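Long-range contacts in translation initiation factor 4E (Ascaris suum, PDB 3M94), which binds the trimethylguanosine cap of mRNA and, as a translation initiation factor of the eIF4E family, probably helps capped messages enter translation: residues A[11-16]-A[49-54]; A[58-63]-A[117-122]; A[93-98]-A[151-156]. All blocks are in the same frame, centred on the assembly; numbering follows the deposited sequence.

Contact 1 of 3, residues A[11-16]-A[49-54]; sequences LWYLKA and SGLTWG
Ala16 and Gly54 bring the two chain pieces together, with their CA atoms 4.8 Å apart. The end-to-end directions of 13-16 and 51-54 differ by 56°, and no hydrogen bond joins the two segments. The methyl of Ala16 rests on the peptide after Trp53: CB lies 3.4 Å from Trp53 O and 3.5 Å from Gly54 C. Gly54 has a positive phi of 94°. A side chain there would collide with Ala16 CB and with the carbonyl O of Trp53, so glycine permits the close approach. Next to this, Leu14 CD2 reaches Gly54 O at 4.0 Å. Tyr13 CG is anti to the backbone N (chi1 167°). This brings the end of the ring close to Leu51. Tyr13 CE1 meets Leu51 CD2 at 3.8 Å, and the two side chains pass alongside, pointing opposite ways. Strand 4-14 lies between strands 26-34 and 56-61 of the sheet. Leu14 also touches Trp22 of the cap pocket, and Leu51 packs on Tyr57. Residues 49-54 belong to the connection between helix 35-42 and strand 56-61, and pass beside the end of strand 4-14.

Contact 2 of 3, residues A[58-63]-A[117-122]; sequences YLFKEG and GAVVNV. With M7M (N,N,7-trimethylguanosine 5'-(trihydrogen diphosphate)), chain C.
Ala118 O is approached by three groups of segment 58-63. Leu59 N gives it a hydrogen bond of 2.9 Å. Tyr58 CA adds a CA-H...O contact at 3.3 Å, and Phe60 CE1 comes within 3.4 Å. Ala118 N returns a 2.8 Å bond to Leu59 O. Leu59 and Ala118 therefore form the hydrogen-bonded pair of two antiparallel strands, with non-hydrogen-bonded pairs on either side. One of these is Phe60 with Gly117. Phe60 CG stands anti to the carbonyl carbon (chi1 -82°), and the ring lies flat over the glycine. Gly117 CA sits 3.7 Å from the ring centroid, 5° off the normal, a CH-pi contact. A CB on Gly117 would clash with this ring. Val119 CG2 meets the same ring in plane, at its edge, 3.7 Å from Phe60 CE1. It also touches Tyr58 CD1 at 3.5 Å, while Val119 CG1 lies against Tyr58 CE1; these two side chains run side by side. Trp132 meets Phe60 edge-to-face. Trp96 of helix 88-104 packs on Ala118, on the other side of the sheet. Toward the cap ligand, Asn121 ND2 is 3.4 Å from OBJ of M7M, a near approach. This amide nitrogen is hydrogen-bonded to Asp56 OD1. Lys128 and Arg123 hydrogen-bond to M7M, and their positive charges probably offset the negative charge of the diphosphate. The chemistry implies a buried strand pair, held by two backbone hydrogen bonds and apolar side chains, that carries Asn121 to the pocket. Asp56 probably helps to orient the Asn121 amide.

Contact 3 of 3, residues A[93-98]-A[151-156]; sequences DHYWLE and AKLEIP
Tyr95 and Leu153 form the tight half of this contact. The leucine side chain lies obliquely across the tyrosine, and its CD2 is 3.9 Å from Tyr95 CG. The same methyl is 3.8 Å from the backbone Tyr95 O, so it fills the angle between ring and helix. Tyr95 CG is anti to the carbonyl carbon (chi1 -82°), which carries the ring to the backbone of Leu153. There CE2 approaches Leu153 O at 3.2 Å, and the tip of the ring reaches Ile155, with OH 3.7 Å from CG1. Leu153 CD1 turns the other way and packs on Glu98 CB at 3.9 Å. The chain leaves the helical conformation at Glu154 in a Schellman motif: its phi is positive (53°), and Glu154 N bonds back to Ala151 O at 3.1 Å. This turn brings Ile155 to the tyrosine. Tyr95 and Ile155 both continue onto Val81 of strand 77-83, so the tight half faces the sheet.

The solvent side is looser. His94 and Glu154 are exposed, and His94 NE2 stays 4.6 Å from Glu154 OE1. Glu98 is buried between these two and the apolar part. Its CG lies over one face of the His94 ring, toward the rim. Its carboxylate is engaged, beyond the two segments, by a basic side chain of the bound peptide. Lys152 NZ instead bonds Gln107 OE1. No hydrogen bond crosses between the segments. The chemistry implies that apolar fit joins helix 88-104 to the residues around Leu153 and the Schellman turn that follows, while the carboxylate of Glu98 serves the peptide, consistent with the helical side on which eIF4E proteins bind their partners.

Overall arrangement
From the N terminus, strand 4-14 comes first. Contact 1 closes the loop that holds strand 26-34 and helix 35-42. The chain then enters strand 56-61, and contact 2 closes around strand 77-83 and helix 88-104. Contact 1 is complete before contacts 2 and 3 begin. Those two cross: segment 93-98 falls inside the span of contact 2, and segment 151-156 lies beyond it. Contacts 1 and 2 share the sheet through neighbouring strands, and Gly54 N probably bonds Val122 O. Trp96 links the helix of contact 3 to contact 2, and Ser49 with Asp93 links it to contact 1. Cap-side loops, sheet and helices are thus tied together.

Contact 1 of 3, residues A[11-16]-A[49-54]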
loop_
_atom_site.group_PDB
_atom_site.type_symbol
_atom_site.label_atom_id
_atom_site.label_comp_id
_atom_site.label_asym_id
_atom_site.label_seq_id
_atom_site.Cartn_x
_atom_site.Cartn_y
_atom_site.Cartn_z
ATOM N N LEU A 11 -1.911 7.584 -8.110
ATOM C CA LEU A 11 -3.027 7.194 -7.270
ATOM C C LEU A 11 -4.134 6.631 -8.162
ATOM O O LEU A 11 -4.484 7.236 -9.170
ATOM C CB LEU A 11 -3.542 8.393 -6.462
ATOM C CG LEU A 11 -4.768 8.161 -5.571
ATOM C CD1 LEU A 11 -4.420 7.313 -4.351
ATOM C CD2 LEU A 11 -5.291 9.507 -5.124
ATOM N N TRP A 12 -4.637 5.449 -7.791
ATOM C CA TRP A 12 -5.740 4.791 -8.497
ATOM C C TRP A 12 -6.899 4.621 -7.504
ATOM O O TRP A 12 -6.699 4.548 -6.285
ATOM C CB TRP A 12 -5.337 3.413 -9.038
ATOM C CG TRP A 12 -4.147 3.377 -9.977
ATOM C CD1 TRP A 12 -2.832 3.566 -9.647
ATOM C CD2 TRP A 12 -4.168 3.104 -11.394
ATOM N NE1 TRP A 12 -2.039 3.430 -10.764
ATOM C CE2 TRP A 12 -2.833 3.156 -11.849
ATOM C CE3 TRP A 12 -5.187 2.818 -12.316
ATOM C CZ2 TRP A 12 -2.487 2.943 -13.187
ATOM C CZ3 TRP A 12 -4.849 2.603 -13.649
ATOM C CH2 TRP A 12 -3.506 2.669 -14.073
ATOM N N TYR A 13 -8.105 4.581 -8.046
ATOM C CA TYR A 13 -9.313 4.367 -7.273
ATOM C C TYR A 13 -10.143 3.353 -8.027
ATOM O O TYR A 13 -10.273 3.445 -9.249
ATOM C CB TYR A 13 -10.096 5.684 -7.110
ATOM C CG TYR A 13 -11.510 5.516 -6.594
ATOM C CD1 TYR A 13 -11.752 4.965 -5.343
ATOM C CD2 TYR A 13 -12.603 5.919 -7.358
ATOM C CE1 TYR A 13 -13.044 4.793 -4.865
ATOM C CE2 TYR A 13 -13.925 5.761 -6.879
ATOM C CZ TYR A 13 -14.126 5.197 -5.630
ATOM O OH TYR A 13 -15.398 5.027 -5.136
ATOM N N LEU A 14 -10.671 2.369 -7.303
ATOM C CA LEU A 14 -11.624 1.419 -7.879
ATOM C C LEU A 14 -12.937 1.500 -7.106
ATOM O O LEU A 14 -12.958 1.306 -5.891
ATOM C CB LEU A 14 -11.083 -0.022 -7.852
ATOM C CG LEU A 14 -11.923 -1.104 -8.587
ATOM C CD1 LEU A 14 -11.022 -2.169 -9.157
ATOM C CD2 LEU A 14 -13.015 -1.730 -7.727
ATOM N N LYS A 15 -14.021 1.782 -7.819
ATOM C CA LYS A 15 -15.353 1.820 -7.229
ATOM C C LYS A 15 -16.041 0.490 -7.522
ATOM O O LYS A 15 -16.078 0.053 -8.673
ATOM C CB LYS A 15 -16.158 2.996 -7.806
ATOM N N ALA A 16 -16.545 -0.161 -6.468
ATOM C CA ALA A 16 -17.260 -1.432 -6.585
ATOM C C ALA A 16 -18.481 -1.301 -7.485
ATOM O O ALA A 16 -19.358 -0.473 -7.226
ATOM C CB ALA A 16 -17.693 -1.940 -5.205
ATOM N N SER A 49 -11.686 5.262 5.056
ATOM C CA SER A 49 -12.753 4.801 5.954
ATOM C C SER A 49 -14.129 5.196 5.456
ATOM O O SER A 49 -15.108 4.558 5.813
ATOM C CB SER A 49 -12.546 5.339 7.371
ATOM O OG SER A 49 -12.383 6.750 7.367
ATOM N N GLY A 50 -14.181 6.237 4.618
ATOM C CA GLY A 50 -15.429 6.744 4.066
ATOM C C GLY A 50 -15.898 6.020 2.821
ATOM O O GLY A 50 -17.022 6.242 2.368
ATOM N N LEU A 51 -15.043 5.170 2.249
ATOM C CA LEU A 51 -15.385 4.494 0.990
ATOM C C LEU A 51 -16.513 3.478 1.162
ATOM O O LEU A 51 -16.735 2.966 2.257
ATOM C CB LEU A 51 -14.164 3.828 0.361
ATOM C CG LEU A 51 -13.013 4.735 -0.117
ATOM C CD1 LEU A 51 -11.880 3.889 -0.652
ATOM C CD2 LEU A 51 -13.464 5.747 -1.179
ATOM N N THR A 52 -17.229 3.190 0.078
ATOM C CA THR A 52 -18.277 2.175 0.120
ATOM C C THR A 52 -17.633 0.791 0.015
ATOM O O THR A 52 -16.512 0.649 -0.529
ATOM C CB THR A 52 -19.315 2.374 -1.011
ATOM O OG1 THR A 52 -18.637 2.371 -2.277
ATOM C CG2 THR A 52 -20.030 3.701 -0.835
ATOM N N TRP A 53 -18.342 -0.214 0.530
ATOM C CA TRP A 53 -17.853 -1.589 0.544
ATOM C C TRP A 53 -17.478 -2.028 -0.864
ATOM O O TRP A 53 -18.215 -1.777 -1.807
ATOM C CB TRP A 53 -18.897 -2.560 1.155
ATOM C CG TRP A 53 -19.415 -2.177 2.529
ATOM C CD1 TRP A 53 -20.721 -2.221 2.952
ATOM C CD2 TRP A 53 -18.650 -1.707 3.658
ATOM N NE1 TRP A 53 -20.812 -1.809 4.261
ATOM C CE2 TRP A 53 -19.561 -1.482 4.716
ATOM C CE3 TRP A 53 -17.287 -1.455 3.877
ATOM C CZ2 TRP A 53 -19.154 -1.016 5.978
ATOM C CZ3 TRP A 53 -16.879 -0.986 5.135
ATOM C CH2 TRP A 53 -17.818 -0.778 6.170
ATOM N N GLY A 54 -16.318 -2.660 -1.004
ATOM C CA GLY A 54 -15.842 -3.096 -2.311
ATOM C C GLY A 54 -14.905 -2.128 -3.032
ATOM O O GLY A 54 -14.292 -2.502 -4.033
#

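Contact 2 of 3, residues A[58-63]-A[117-122]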
loop_
_atom_site.group_PDB
_atom_site.type_symbol
_atom_site.label_atom_id
_atom_site.label_comp_id
_atom_site.label_asym_id
_atom_site.label_seq_id
_atom_site.Cartn_x
_atom_site.Cartn_y
_atom_site.Cartn_z
ATOM N N TYR A 58 -5.213 2.585 -4.635
ATOM C CA TYR A 58 -3.884 2.037 -4.923
ATOM C C TYR A 58 -2.923 3.205 -5.092
ATOM O O TYR A 58 -3.269 4.206 -5.708
ATOM C CB TYR A 58 -3.860 1.202 -6.212
ATOM C CG TYR A 58 -4.923 0.115 -6.310
ATOM C CD1 TYR A 58 -4.615 -1.217 -6.048
ATOM C CD2 TYR A 58 -6.225 0.420 -6.702
ATOM C CE1 TYR A 58 -5.585 -2.227 -6.146
ATOM C CE2 TYR A 58 -7.204 -0.580 -6.797
ATOM C CZ TYR A 58 -6.874 -1.893 -6.520
ATOM O OH TYR A 58 -7.835 -2.860 -6.619
ATOM N N LEU A 59 -1.721 3.070 -4.534
ATOM C CA LEU A 59 -0.663 4.021 -4.820
ATOM C C LEU A 59 0.533 3.253 -5.346
ATOM O O LEU A 59 1.217 2.569 -4.570
ATOM C CB LEU A 59 -0.259 4.858 -3.600
ATOM C CG LEU A 59 0.580 6.077 -4.064
ATOM C CD1 LEU A 59 -0.327 7.241 -4.541
ATOM C CD2 LEU A 59 1.543 6.557 -2.992
ATOM N N PHE A 60 0.772 3.357 -6.659
ATOM C CA PHE A 60 1.829 2.587 -7.303
ATOM C C PHE A 60 2.793 3.485 -8.053
ATOM O O PHE A 60 2.414 4.585 -8.513
ATOM C CB PHE A 60 1.247 1.529 -8.247
ATOM C CG PHE A 60 0.812 0.247 -7.534
ATOM C CD1 PHE A 60 -0.204 0.276 -6.570
ATOM C CD2 PHE A 60 1.444 -0.965 -7.799
ATOM C CE1 PHE A 60 -0.580 -0.865 -5.891
ATOM C CE2 PHE A 60 1.054 -2.124 -7.136
ATOM C CZ PHE A 60 0.049 -2.069 -6.173
ATOM N N LYS A 61 4.034 3.007 -8.183
ATOM C CA LYS A 61 5.031 3.710 -8.975
ATOM C C LYS A 61 4.474 3.897 -10.369
ATOM O O LYS A 61 3.879 2.962 -10.919
ATOM C CB LYS A 61 6.354 2.919 -9.018
ATOM C CG LYS A 61 7.159 2.998 -7.728
ATOM C CD LYS A 61 8.336 2.020 -7.753
ATOM C CE LYS A 61 9.296 2.274 -6.613
ATOM N NZ LYS A 61 10.208 1.089 -6.406
ATOM N N GLU A 62 4.635 5.095 -10.935
ATOM C CA GLU A 62 4.148 5.354 -12.288
ATOM C C GLU A 62 4.656 4.283 -13.252
ATOM O O GLU A 62 5.847 3.961 -13.248
ATOM C CB GLU A 62 4.566 6.732 -12.807
ATOM C CG GLU A 62 3.876 7.109 -14.141
ATOM C CD GLU A 62 4.277 8.478 -14.657
ATOM O OE1 GLU A 62 5.396 8.951 -14.340
ATOM O OE2 GLU A 62 3.472 9.094 -15.394
ATOM N N GLY A 63 3.753 3.741 -14.065
ATOM C CA GLY A 63 4.128 2.748 -15.055
ATOM C C GLY A 63 3.972 1.330 -14.545
ATOM O O GLY A 63 4.241 0.388 -15.278
ATOM N N GLY A 117 3.910 -0.891 -4.819
ATOM C CA GLY A 117 2.948 0.088 -4.346
ATOM C C GLY A 117 2.134 -0.397 -3.173
ATOM O O GLY A 117 2.360 -1.499 -2.667
ATOM N N ALA A 118 1.178 0.423 -2.749
ATOM C CA ALA A 118 0.294 0.085 -1.627
ATOM C C ALA A 118 -1.168 -0.043 -2.050
ATOM O O ALA A 118 -1.605 0.594 -3.017
ATOM C CB ALA A 118 0.411 1.134 -0.552
ATOM N N VAL A 119 -1.927 -0.828 -1.285
ATOM C CA VAL A 119 -3.339 -1.050 -1.570
ATOM C C VAL A 119 -4.163 -1.033 -0.288
ATOM O O VAL A 119 -3.814 -1.701 0.703
ATOM C CB VAL A 119 -3.571 -2.433 -2.234
ATOM C CG1 VAL A 119 -5.062 -2.640 -2.606
ATOM C CG2 VAL A 119 -2.678 -2.612 -3.446
ATOM N N VAL A 120 -5.264 -0.284 -0.309
ATOM C CA VAL A 120 -6.274 -0.458 0.709
ATOM C C VAL A 120 -7.566 -0.984 0.078
ATOM O O VAL A 120 -8.092 -0.386 -0.867
ATOM C CB VAL A 120 -6.493 0.815 1.577
ATOM C CG1 VAL A 120 -6.778 2.051 0.718
ATOM C CG2 VAL A 120 -7.619 0.585 2.625
ATOM N N ASN A 121 -8.044 -2.121 0.589
ATOM C CA ASN A 121 -9.333 -2.686 0.196
ATOM C C ASN A 121 -10.317 -2.422 1.326
ATOM O O ASN A 121 -10.072 -2.823 2.464
ATOM C CB ASN A 121 -9.224 -4.201 -0.052
ATOM C CG ASN A 121 -8.080 -4.561 -0.997
ATOM O OD1 ASN A 121 -7.111 -5.195 -0.587
ATOM N ND2 ASN A 121 -8.187 -4.149 -2.264
ATOM N N VAL A 122 -11.409 -1.724 1.023
ATOM C CA VAL A 122 -12.441 -1.462 2.015
ATOM C C VAL A 122 -13.519 -2.520 1.826
ATOM O O VAL A 122 -14.129 -2.604 0.744
ATOM C CB VAL A 122 -13.021 -0.031 1.892
ATOM C CG1 VAL A 122 -14.308 0.116 2.678
ATOM C CG2 VAL A 122 -12.019 0.995 2.360
HETATM O OAX M7M C . -11.955 -11.015 -1.726
HETATM O OAY M7M C . -11.777 -9.089 -0.192
HETATM P PAZ M7M C . -11.679 -9.436 -1.636
HETATM O OBA M7M C . -12.562 -8.738 -2.613
HETATM O OBB M7M C . -5.203 -7.962 -10.542
HETATM C CBC M7M C . -6.012 -7.337 -7.987
HETATM O OBD M7M C . -10.164 -9.225 -2.117
HETATM N NBE M7M C . -6.687 -8.876 -11.942
HETATM C CBF M7M C . -6.351 -8.373 -10.760
HETATM C CBG M7M C . -7.330 -8.353 -9.810
HETATM N NBH M7M C . -7.222 -7.914 -8.587
HETATM C CBI M7M C . -8.404 -8.082 -8.020
HETATM O OBJ M7M C . -10.209 -6.840 -2.847
HETATM P PBK M7M C . -9.704 -8.162 -3.225
HETATM O OBL M7M C . -8.268 -8.401 -3.508
HETATM C CBM M7M C . -7.924 -9.320 -12.150
HETATM N NBN M7M C . -8.884 -9.301 -11.223
HETATM C CBO M7M C . -8.585 -8.807 -10.027
HETATM N NBP M7M C . -9.232 -8.619 -8.903
HETATM C CBQ M7M C . -10.631 -8.960 -8.656
HETATM O OBR M7M C . -11.019 -8.612 -7.341
HETATM C CBS M7M C . -11.087 -9.742 -6.488
HETATM C CBT M7M C . -10.102 -9.577 -5.353
HETATM O OBU M7M C . -10.595 -8.618 -4.452
HETATM N NBV M7M C . -8.170 -9.805 -13.354
HETATM C CBW M7M C . -9.481 -10.306 -13.669
HETATM C CBX M7M C . -10.726 -10.451 -8.751
HETATM C CBY M7M C . -10.587 -10.887 -7.319
HETATM C CBZ M7M C . -7.107 -9.819 -14.329
HETATM O OCA M7M C . -12.015 -10.735 -9.262
HETATM O OCB M7M C . -11.344 -12.051 -7.031
#

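Contact 3 of 3, residues A[93-98]-A[151-156]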
loop_
_atom_site.group_PDB
_atom_site.type_symbol
_atom_site.label_atom_id
_atom_site.label_comp_id
_atom_site.label_asym_id
_atom_site.label_seq_id
_atom_site.Cartn_x
_atom_site.Cartn_y
_atom_site.Cartn_z
ATOM N N ASP A 93 -7.638 4.767 8.347
ATOM C CA ASP A 93 -7.018 5.964 7.749
ATOM C C ASP A 93 -5.586 6.214 8.211
ATOM O O ASP A 93 -4.743 6.632 7.413
ATOM C CB ASP A 93 -7.864 7.213 7.994
ATOM C CG ASP A 93 -9.234 7.118 7.363
ATOM O OD1 ASP A 93 -9.419 6.301 6.431
ATOM O OD2 ASP A 93 -10.135 7.850 7.826
ATOM N N HIS A 94 -5.324 5.960 9.490
ATOM C CA HIS A 94 -3.980 6.089 10.049
ATOM C C HIS A 94 -3.011 5.117 9.365
ATOM O O HIS A 94 -1.959 5.527 8.893
ATOM C CB HIS A 94 -4.014 5.860 11.563
ATOM C CG HIS A 94 -2.688 6.030 12.235
ATOM N ND1 HIS A 94 -2.184 7.266 12.587
ATOM C CD2 HIS A 94 -1.771 5.118 12.647
ATOM C CE1 HIS A 94 -1.006 7.110 13.169
ATOM N NE2 HIS A 94 -0.730 5.817 13.215
ATOM N N TYR A 95 -3.378 3.836 9.308
ATOM C CA TYR A 95 -2.566 2.822 8.636
ATOM C C TYR A 95 -2.247 3.203 7.184
ATOM O O TYR A 95 -1.090 3.175 6.777
ATOM C CB TYR A 95 -3.257 1.457 8.690
ATOM C CG TYR A 95 -3.071 0.661 9.983
ATOM C CD1 TYR A 95 -3.581 -0.635 10.091
ATOM C CD2 TYR A 95 -2.374 1.186 11.084
ATOM C CE1 TYR A 95 -3.416 -1.399 11.267
ATOM C CE2 TYR A 95 -2.196 0.427 12.267
ATOM C CZ TYR A 95 -2.732 -0.864 12.348
ATOM O OH TYR A 95 -2.570 -1.629 13.491
ATOM N N TRP A 96 -3.284 3.554 6.418
ATOM C CA TRP A 96 -3.144 3.935 5.008
ATOM C C TRP A 96 -2.226 5.139 4.805
ATOM O O TRP A 96 -1.288 5.065 4.026
ATOM C CB TRP A 96 -4.520 4.187 4.388
ATOM C CG TRP A 96 -4.523 4.600 2.928
ATOM C CD1 TRP A 96 -5.080 5.711 2.416
ATOM C CD2 TRP A 96 -3.972 3.870 1.813
ATOM N NE1 TRP A 96 -4.920 5.736 1.049
ATOM C CE2 TRP A 96 -4.248 4.611 0.655
ATOM C CE3 TRP A 96 -3.270 2.656 1.690
ATOM C CZ2 TRP A 96 -3.835 4.201 -0.628
ATOM C CZ3 TRP A 96 -2.888 2.229 0.418
ATOM C CH2 TRP A 96 -3.170 3.005 -0.726
ATOM N N LEU A 97 -2.478 6.233 5.514
ATOM C CA LEU A 97 -1.651 7.434 5.381
ATOM C C LEU A 97 -0.194 7.192 5.809
ATOM O O LEU A 97 0.724 7.602 5.096
ATOM C CB LEU A 97 -2.244 8.625 6.155
ATOM C CG LEU A 97 -1.459 9.953 6.064
ATOM C CD1 LEU A 97 -1.175 10.405 4.584
ATOM C CD2 LEU A 97 -2.186 11.061 6.824
ATOM N N GLU A 98 0.023 6.532 6.954
ATOM C CA GLU A 98 1.393 6.156 7.349
ATOM C C GLU A 98 2.118 5.337 6.267
ATOM O O GLU A 98 3.298 5.558 6.004
ATOM C CB GLU A 98 1.413 5.368 8.669
ATOM C CG GLU A 98 0.927 6.141 9.908
ATOM C CD GLU A 98 1.745 7.392 10.210
ATOM O OE1 GLU A 98 2.976 7.360 10.062
ATOM O OE2 GLU A 98 1.158 8.414 10.613
ATOM N N ALA A 151 6.720 -1.416 12.063
ATOM C CA ALA A 151 7.200 -0.315 12.887
ATOM C C ALA A 151 6.480 0.998 12.552
ATOM O O ALA A 151 5.924 1.654 13.430
ATOM C CB ALA A 151 8.740 -0.161 12.747
ATOM N N LYS A 152 6.470 1.358 11.272
ATOM C CA LYS A 152 5.795 2.569 10.798
ATOM C C LYS A 152 4.336 2.611 11.214
ATOM O O LYS A 152 3.818 3.669 11.540
ATOM C CB LYS A 152 5.872 2.663 9.260
ATOM C CG LYS A 152 7.267 2.961 8.713
ATOM C CD LYS A 152 7.811 4.299 9.199
ATOM C CE LYS A 152 9.234 4.489 8.727
ATOM N NZ LYS A 152 9.664 5.910 8.915
ATOM N N LEU A 153 3.669 1.458 11.188
ATOM C CA LEU A 153 2.220 1.422 11.445
ATOM C C LEU A 153 1.924 1.072 12.900
ATOM O O LEU A 153 0.768 1.089 13.337
ATOM C CB LEU A 153 1.512 0.462 10.482
ATOM C CG LEU A 153 1.111 1.032 9.118
ATOM C CD1 LEU A 153 2.300 1.577 8.346
ATOM C CD2 LEU A 153 0.378 -0.028 8.293
ATOM N N GLU A 154 2.989 0.787 13.645
ATOM C CA GLU A 154 2.880 0.413 15.056
ATOM C C GLU A 154 1.906 -0.744 15.253
ATOM O O GLU A 154 1.028 -0.700 16.096
ATOM C CB GLU A 154 2.537 1.629 15.918
ATOM C CG GLU A 154 3.724 2.573 16.055
ATOM C CD GLU A 154 3.380 3.901 16.709
ATOM O OE1 GLU A 154 2.389 4.547 16.300
ATOM O OE2 GLU A 154 4.126 4.304 17.633
ATOM N N ILE A 155 2.089 -1.785 14.450
ATOM C CA ILE A 155 1.290 -2.989 14.551
ATOM C C ILE A 155 1.852 -3.876 15.673
ATOM O O ILE A 155 3.010 -4.296 15.604
ATOM C CB ILE A 155 1.243 -3.741 13.207
ATOM C CG1 ILE A 155 0.680 -2.817 12.107
ATOM C CG2 ILE A 155 0.432 -5.038 13.349
ATOM C CD1 ILE A 155 0.937 -3.285 10.684
ATOM N N PRO A 156 1.034 -4.140 16.715
ATOM C CA PRO A 156 1.476 -4.933 17.867
ATOM C C PRO A 156 1.630 -6.412 17.528
ATOM O O PRO A 156 1.110 -6.885 16.506
ATOM C CB PRO A 156 0.354 -4.727 18.889
ATOM C CG PRO A 156 -0.860 -4.432 18.068
ATOM C CD PRO A 156 -0.357 -3.662 16.875
#